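Local structure of C-type diheme-containing protein (Kuenenia stuttgartiensis, 6H5L) at residues 125-130 and 208-213; 1-6 and 88-93. The protein binds two c-type hemes covalently and probably transfers electrons as part of a multiheme reductase complex of an anammox bacterium. One frame throughout, in Å; residues are numbered along the deposited sequence.

Contact 1. Residues 125-130 and 208-213; sequences ILAGKK and RWYLTH. With HEC (heme c), chain K.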
loop_
_atom_site.group_PDB
_atom_site.type_symbol
_atom_site.label_atom_id
_atom_site.label_comp_id
_atom_site.label_asym_id
_atom_site.label_seq_id
_atom_site.Cartn_x
_atom_site.Cartn_y
_atom_site.Cartn_z
ATOM N N ILE B 125 34.040 -13.541 -3.536
ATOM C CA ILE B 125 33.197 -12.702 -4.384
ATOM C C ILE B 125 33.724 -11.272 -4.417
ATOM O O ILE B 125 33.755 -10.632 -5.476
ATOM C CB ILE B 125 31.735 -12.760 -3.902
ATOM C CG1 ILE B 125 31.169 -14.171 -4.087
ATOM C CG2 ILE B 125 30.886 -11.741 -4.642
ATOM C CD1 ILE B 125 29.772 -14.349 -3.529
ATOM N N LEU B 126 34.157 -10.750 -3.266
ATOM C CA LEU B 126 34.669 -9.384 -3.226
ATOM C C LEU B 126 36.021 -9.268 -3.917
ATOM O O LEU B 126 36.338 -8.213 -4.480
ATOM C CB LEU B 126 34.761 -8.897 -1.781
ATOM C CG LEU B 126 33.576 -8.070 -1.272
ATOM C CD1 LEU B 126 32.258 -8.806 -1.477
ATOM C CD2 LEU B 126 33.765 -7.709 0.192
ATOM N N ALA B 127 36.830 -10.329 -3.886
ATOM C CA ALA B 127 38.086 -10.312 -4.628
ATOM C C ALA B 127 37.838 -10.322 -6.129
ATOM O O ALA B 127 38.632 -9.759 -6.891
ATOM C CB ALA B 127 38.959 -11.499 -4.224
ATOM N N GLY B 128 36.750 -10.948 -6.569
ATOM C CA GLY B 128 36.372 -10.935 -7.968
ATOM C C GLY B 128 35.736 -9.622 -8.375
ATOM O O GLY B 128 35.921 -9.159 -9.505
ATOM N N LYS B 129 34.973 -9.018 -7.460
ATOM C CA LYS B 129 34.425 -7.689 -7.713
ATOM C C LYS B 129 35.535 -6.673 -7.939
ATOM O O LYS B 129 35.421 -5.796 -8.803
ATOM C CB LYS B 129 33.536 -7.254 -6.548
ATOM C CG LYS B 129 33.073 -5.806 -6.634
ATOM C CD LYS B 129 32.165 -5.432 -5.475
ATOM C CE LYS B 129 31.751 -3.971 -5.554
ATOM N NZ LYS B 129 30.808 -3.602 -4.462
ATOM N N LYS B 130 36.618 -6.782 -7.171
ATOM C CA LYS B 130 37.746 -5.870 -7.329
ATOM C C LYS B 130 38.409 -6.048 -8.689
ATOM O O LYS B 130 38.738 -5.063 -9.360
ATOM C CB LYS B 130 38.749 -6.109 -6.201
ATOM C CG LYS B 130 39.595 -4.908 -5.824
ATOM C CD LYS B 130 40.514 -5.256 -4.665
ATOM C CE LYS B 130 41.488 -4.135 -4.357
ATOM N NZ LYS B 130 42.541 -4.591 -3.408
ATOM N N ARG B 208 40.987 -16.363 -11.098
ATOM C CA ARG B 208 39.898 -16.581 -12.040
ATOM C C ARG B 208 38.729 -17.328 -11.410
ATOM O O ARG B 208 37.603 -17.217 -11.906
ATOM C CB ARG B 208 40.404 -17.331 -13.273
ATOM C CG ARG B 208 41.380 -16.517 -14.112
ATOM C CD ARG B 208 41.686 -17.187 -15.441
ATOM N NE ARG B 208 42.213 -18.535 -15.263
ATOM C CZ ARG B 208 43.486 -18.811 -14.996
ATOM N NH1 ARG B 208 44.369 -17.829 -14.874
ATOM N NH2 ARG B 208 43.874 -20.068 -14.850
ATOM N N TRP B 209 38.966 -18.080 -10.333
ATOM C CA TRP B 209 37.850 -18.606 -9.555
ATOM C C TRP B 209 37.193 -17.501 -8.738
ATOM O O TRP B 209 35.965 -17.476 -8.597
ATOM C CB TRP B 209 38.314 -19.744 -8.647
ATOM C CG TRP B 209 38.583 -21.029 -9.374
ATOM C CD1 TRP B 209 39.794 -21.627 -9.562
ATOM C CD2 TRP B 209 37.616 -21.872 -10.017
ATOM N NE1 TRP B 209 39.644 -22.790 -10.278
ATOM C CE2 TRP B 209 38.317 -22.963 -10.570
ATOM C CE3 TRP B 209 36.228 -21.811 -10.178
ATOM C CZ2 TRP B 209 37.678 -23.983 -11.272
ATOM C CZ3 TRP B 209 35.595 -22.825 -10.875
ATOM C CH2 TRP B 209 36.320 -23.896 -11.414
ATOM N N TYR B 210 37.994 -16.585 -8.183
ATOM C CA TYR B 210 37.434 -15.389 -7.557
ATOM C C TYR B 210 36.562 -14.629 -8.546
ATOM O O TYR B 210 35.426 -14.251 -8.236
ATOM C CB TYR B 210 38.548 -14.470 -7.045
ATOM C CG TYR B 210 39.549 -15.080 -6.086
ATOM C CD1 TYR B 210 39.258 -16.233 -5.366
ATOM C CD2 TYR B 210 40.790 -14.485 -5.893
ATOM C CE1 TYR B 210 40.182 -16.779 -4.491
ATOM C CE2 TYR B 210 41.716 -15.022 -5.023
ATOM C CZ TYR B 210 41.408 -16.168 -4.324
ATOM O OH TYR B 210 42.329 -16.706 -3.455
ATOM N N LEU B 211 37.093 -14.393 -9.748
ATOM C CA LEU B 211 36.346 -13.676 -10.775
ATOM C C LEU B 211 35.095 -14.441 -11.182
ATOM O O LEU B 211 34.028 -13.846 -11.369
ATOM C CB LEU B 211 37.244 -13.431 -11.986
ATOM C CG LEU B 211 36.666 -12.687 -13.186
ATOM C CD1 LEU B 211 36.300 -11.261 -12.810
ATOM C CD2 LEU B 211 37.666 -12.705 -14.332
ATOM N N THR B 212 35.208 -15.763 -11.329
ATOM C CA THR B 212 34.041 -16.575 -11.659
ATOM C C THR B 212 32.958 -16.439 -10.595
ATOM O O THR B 212 31.774 -16.294 -10.920
ATOM C CB THR B 212 34.446 -18.041 -11.820
ATOM O OG1 THR B 212 35.292 -18.183 -12.967
ATOM C CG2 THR B 212 33.223 -18.922 -11.984
ATOM N N HIS B 213 33.349 -16.473 -9.319
ATOM C CA HIS B 213 32.369 -16.380 -8.240
ATOM C C HIS B 213 31.616 -15.056 -8.285
ATOM O O HIS B 213 30.407 -15.015 -8.026
ATOM C CB HIS B 213 33.058 -16.562 -6.887
ATOM C CG HIS B 213 33.616 -17.935 -6.676
ATOM N ND1 HIS B 213 34.532 -18.222 -5.686
ATOM C CD2 HIS B 213 33.387 -19.101 -7.325
ATOM C CE1 HIS B 213 34.844 -19.505 -5.736
ATOM N NE2 HIS B 213 34.163 -20.061 -6.721
HETATM FE FE HEC K . 33.616 -10.343 -21.713
HETATM C CHA HEC K . 31.815 -12.782 -23.323
HETATM C CHB HEC K . 33.074 -11.942 -18.718
HETATM C CHC HEC K . 35.709 -8.123 -20.137
HETATM C CHD HEC K . 33.554 -8.343 -24.486
HETATM N NA HEC K . 32.672 -12.085 -21.134
HETATM C C1A HEC K . 31.888 -12.877 -21.950
HETATM C C2A HEC K . 31.170 -13.818 -21.109
HETATM C C3A HEC K . 31.516 -13.582 -19.838
HETATM C C4A HEC K . 32.469 -12.489 -19.828
HETATM C CMA HEC K . 31.003 -14.335 -18.589
HETATM C CAA HEC K . 30.175 -14.893 -21.607
HETATM C CBA HEC K . 30.829 -16.272 -21.586
HETATM C CGA HEC K . 29.858 -17.297 -22.113
HETATM O O1A HEC K . 28.769 -16.898 -22.600
HETATM O O2A HEC K . 30.172 -18.513 -22.052
HETATM N NB HEC K . 34.214 -10.030 -19.764
HETATM C C1B HEC K . 33.997 -10.916 -18.726
HETATM C C2B HEC K . 34.914 -10.589 -17.654
HETATM C C3B HEC K . 35.644 -9.530 -18.039
HETATM C C4B HEC K . 35.216 -9.161 -19.376
HETATM C CMB HEC K . 34.975 -11.343 -16.306
HETATM C CAB HEC K . 36.749 -8.798 -17.242
HETATM C CBB HEC K . 37.941 -9.716 -16.896
HETATM N NC HEC K . 34.439 -8.541 -22.201
HETATM C C1C HEC K . 35.341 -7.827 -21.433
HETATM C C2C HEC K . 35.930 -6.801 -22.272
HETATM C C3C HEC K . 35.242 -6.779 -23.423
HETATM C C4C HEC K . 34.351 -7.930 -23.437
HETATM C CMC HEC K . 36.854 -5.678 -21.742
HETATM C CAC HEC K . 35.453 -5.798 -24.602
HETATM C CBC HEC K . 36.838 -6.015 -25.248
HETATM N ND HEC K . 32.789 -10.530 -23.614
HETATM C C1D HEC K . 32.937 -9.574 -24.618
HETATM C C2D HEC K . 32.332 -10.086 -25.828
HETATM C C3D HEC K . 31.787 -11.476 -25.465
HETATM C C4D HEC K . 32.118 -11.663 -24.070
HETATM C CMD HEC K . 32.253 -9.382 -27.198
HETATM C CAD HEC K . 31.044 -12.468 -26.388
HETATM C CBD HEC K . 29.566 -12.094 -26.459
HETATM C CGD HEC K . 28.861 -12.964 -27.468
HETATM O O1D HEC K . 29.467 -13.963 -27.935
HETATM O O2D HEC K . 27.688 -12.656 -27.807
#
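Gly128 lies against the backbone of Tyr210 and Leu211 where the N-terminal and C-terminal helices of a cytochrome c domain cross nearly at right angles, the signature helix pair of this fold. The two short axes approach to 6.9 Å at a crossing angle of -94°. Gly128 has no side chain, and its CA comes within 3.9 Å of Leu211 CA. The same Gly128 CA makes a CA-H...O contact with Tyr210 O at 3.5 Å. Tyr210 CG stands beside the backbone N, anti to the carbonyl carbon (chi1 -56°). Ala127 CB meets Tyr210 CD2 at 3.9 Å, obliquely to the ring. The ring then leads away from the helix 122-135 segment. At the other end, the Ile125 and His213 side chains cross at about a right angle. Ile125 CG1 touches His213 CB at 4.1 Å. The imidazole turns away from this contact, and ND1 is hydrogen-bonded to Thr124 OG1. Leu211 CB points away from the crossing, to the heme side. Leu211 CG, anti to the backbone N (chi1 -180°), lies close to heme methyl CMB. Leu211 joins the crossing to the heme pocket: Leu211 CD1 lies near Gly128 O, and Leu211 CD2 meets CMB at 3.6 Å.

Contact 2. Residues 1-6 and 88-93; sequences IEIPKE and QRASVV
Ile1 begins the contact with its tip: CD1 rests on Ala90 CB at 4.0 Å. This packing joins the N-terminal segment, which has no regular secondary structure, to the 88-93 segment in the N-terminal heme domain, whose sequence belongs to the cytochrome c clan. Glu2 CB points away, and the backbone O of Glu2 lies near Ala90 CB. Ile3 uses both branches. Its CG2 is anti to the backbone N and its CG1 anti to the carbonyl carbon (chi1 -53°). Ile3 CG2 sits 3.6 Å from Ala90 O. The same Ile3 CG2 is 3.7 Å from Val93 CB. It also lies near both Val93 methyls, and the two side chains cross at about a right angle. Ile3 CG1 lies 4.2 Å from Ala90 CB. Pro4 follows with its ring: CD lies 3.5 Å from Ala90 O, and CG reaches toward Ser91 CA. No hydrogen bond joins the two segments; the contact is van der Waals packing on Ala90, its CB and its carbonyl O, and on Val93. Lys5 CB points away, and Lys5 NZ forms a salt bridge with Asp62. Ile3 also touches Tyr66 of helix 62-71. Behind the contact, Val92 packs on Val14 of helix 9-18 and Ile69 of helix 62-71, and it touches a heme.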
loop_
_atom_site.group_PDB
_atom_site.type_symbol
_atom_site.label_atom_id
_atom_site.label_comp_id
_atom_site.label_asym_id
_atom_site.label_seq_id
_atom_site.Cartn_x
_atom_site.Cartn_y
_atom_site.Cartn_z
ATOM N N ILE B 1 30.999 -41.120 -27.727
ATOM C CA ILE B 1 31.806 -42.240 -28.198
ATOM C C ILE B 1 33.024 -41.745 -28.966
ATOM O O ILE B 1 33.537 -40.658 -28.697
ATOM C CB ILE B 1 30.966 -43.206 -29.055
ATOM C CG1 ILE B 1 29.815 -42.464 -29.741
ATOM C CG2 ILE B 1 30.437 -44.349 -28.202
ATOM C CD1 ILE B 1 30.231 -41.587 -30.905
ATOM N N GLU B 2 33.488 -42.542 -29.924
ATOM C CA GLU B 2 34.680 -42.213 -30.693
ATOM C C GLU B 2 34.319 -41.310 -31.866
ATOM O O GLU B 2 33.431 -41.628 -32.658
ATOM C CB GLU B 2 35.370 -43.480 -31.196
ATOM C CG GLU B 2 36.219 -44.162 -30.138
ATOM C CD GLU B 2 37.262 -43.229 -29.548
ATOM O OE1 GLU B 2 37.843 -42.424 -30.308
ATOM O OE2 GLU B 2 37.495 -43.292 -28.322
ATOM N N ILE B 3 35.019 -40.186 -31.967
ATOM C CA ILE B 3 34.810 -39.217 -33.036
ATOM C C ILE B 3 35.802 -39.532 -34.153
ATOM O O ILE B 3 37.017 -39.546 -33.897
ATOM C CB ILE B 3 34.990 -37.778 -32.533
ATOM C CG1 ILE B 3 34.102 -37.530 -31.311
ATOM C CG2 ILE B 3 34.677 -36.783 -33.639
ATOM C CD1 ILE B 3 34.309 -36.188 -30.666
ATOM N N PRO B 4 35.346 -39.785 -35.375
ATOM C CA PRO B 4 36.275 -40.164 -36.443
ATOM C C PRO B 4 37.085 -38.977 -36.939
ATOM O O PRO B 4 36.670 -37.819 -36.827
ATOM C CB PRO B 4 35.345 -40.697 -37.542
ATOM C CG PRO B 4 34.081 -39.925 -37.339
ATOM C CD PRO B 4 33.949 -39.733 -35.848
ATOM N N LYS B 5 38.267 -39.284 -37.475
ATOM C CA LYS B 5 39.038 -38.301 -38.225
ATOM C C LYS B 5 38.626 -38.254 -39.687
ATOM O O LYS B 5 38.694 -37.190 -40.315
ATOM C CB LYS B 5 40.529 -38.621 -38.139
ATOM C CG LYS B 5 41.046 -38.917 -36.733
ATOM C CD LYS B 5 40.966 -37.691 -35.842
ATOM C CE LYS B 5 41.630 -37.954 -34.501
ATOM N NZ LYS B 5 41.620 -36.756 -33.617
ATOM N N GLU B 6 38.181 -39.385 -40.229
ATOM C CA GLU B 6 37.781 -39.475 -41.623
ATOM C C GLU B 6 36.411 -38.845 -41.841
ATOM O O GLU B 6 35.554 -38.834 -40.954
ATOM C CB GLU B 6 37.763 -40.937 -42.079
ATOM C CG GLU B 6 37.097 -41.913 -41.112
ATOM C CD GLU B 6 38.073 -42.509 -40.110
ATOM O OE1 GLU B 6 37.907 -42.275 -38.894
ATOM O OE2 GLU B 6 39.012 -43.208 -40.544
ATOM N N GLN B 88 25.714 -39.593 -35.293
ATOM C CA GLN B 88 25.428 -38.521 -36.243
ATOM C C GLN B 88 26.150 -37.235 -35.861
ATOM O O GLN B 88 26.769 -36.580 -36.708
ATOM C CB GLN B 88 23.919 -38.285 -36.332
ATOM C CG GLN B 88 23.170 -39.326 -37.147
ATOM C CD GLN B 88 21.675 -39.073 -37.181
ATOM O OE1 GLN B 88 21.055 -38.814 -36.150
ATOM N NE2 GLN B 88 21.089 -39.142 -38.372
ATOM N N ARG B 89 26.077 -36.853 -34.583
ATOM C CA ARG B 89 26.775 -35.654 -34.130
ATOM C C ARG B 89 28.286 -35.807 -34.240
ATOM O O ARG B 89 28.997 -34.817 -34.444
ATOM C CB ARG B 89 26.383 -35.332 -32.690
ATOM C CG ARG B 89 24.987 -34.760 -32.527
ATOM C CD ARG B 89 24.667 -34.565 -31.055
ATOM N NE ARG B 89 23.907 -35.685 -30.508
ATOM C CZ ARG B 89 23.952 -36.068 -29.237
ATOM N NH1 ARG B 89 24.738 -35.435 -28.378
ATOM N NH2 ARG B 89 23.222 -37.095 -28.827
ATOM N N ALA B 90 28.796 -37.031 -34.097
ATOM C CA ALA B 90 30.232 -37.251 -34.199
ATOM C C ALA B 90 30.709 -37.258 -35.645
ATOM O O ALA B 90 31.861 -36.897 -35.914
ATOM C CB ALA B 90 30.614 -38.562 -33.508
ATOM N N SER B 91 29.848 -37.654 -36.586
ATOM C CA SER B 91 30.252 -37.745 -37.984
ATOM C C SER B 91 30.359 -36.385 -38.662
ATOM O O SER B 91 30.996 -36.285 -39.716
ATOM C CB SER B 91 29.269 -38.625 -38.762
ATOM O OG SER B 91 27.996 -38.013 -38.855
ATOM N N VAL B 92 29.753 -35.337 -38.091
ATOM C CA VAL B 92 29.845 -34.000 -38.672
ATOM C C VAL B 92 31.022 -33.203 -38.135
ATOM O O VAL B 92 31.331 -32.133 -38.685
ATOM C CB VAL B 92 28.553 -33.187 -38.446
ATOM C CG1 VAL B 92 27.366 -33.878 -39.083
ATOM C CG2 VAL B 92 28.317 -32.960 -36.956
ATOM N N VAL B 93 31.679 -33.675 -37.072
ATOM C CA VAL B 93 32.873 -32.994 -36.575
ATOM C C VAL B 93 33.945 -32.849 -37.655
ATOM O O VAL B 93 34.434 -31.729 -37.855
ATOM C CB VAL B 93 33.398 -33.693 -35.310
ATOM C CG1 VAL B 93 34.691 -33.044 -34.838
ATOM C CG2 VAL B 93 32.344 -33.656 -34.212
#

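Overall arrangement
The chain starts in contact 2, where residues 1-6 lie against 88-93. This closes a loop of 81 residues that holds helices 9-18 and 62-71 and the attachment and axial ligands of the first heme. The chain then runs on to helix 122-135 and opens contact 1, which closes a second loop of 77 residues when helix 205-217 returns. That loop holds the attachment and axial ligands of the second heme. The two loops follow in series and neither nest nor cross. The centres of contacts 1 and 2 are 38 Å apart, on opposite sides of the chain's centre. Contact 1 ties helix 122-135 to helix 205-217 in the second heme domain, and contact 2 lays the N-terminal loop on helix 86-91 of the first.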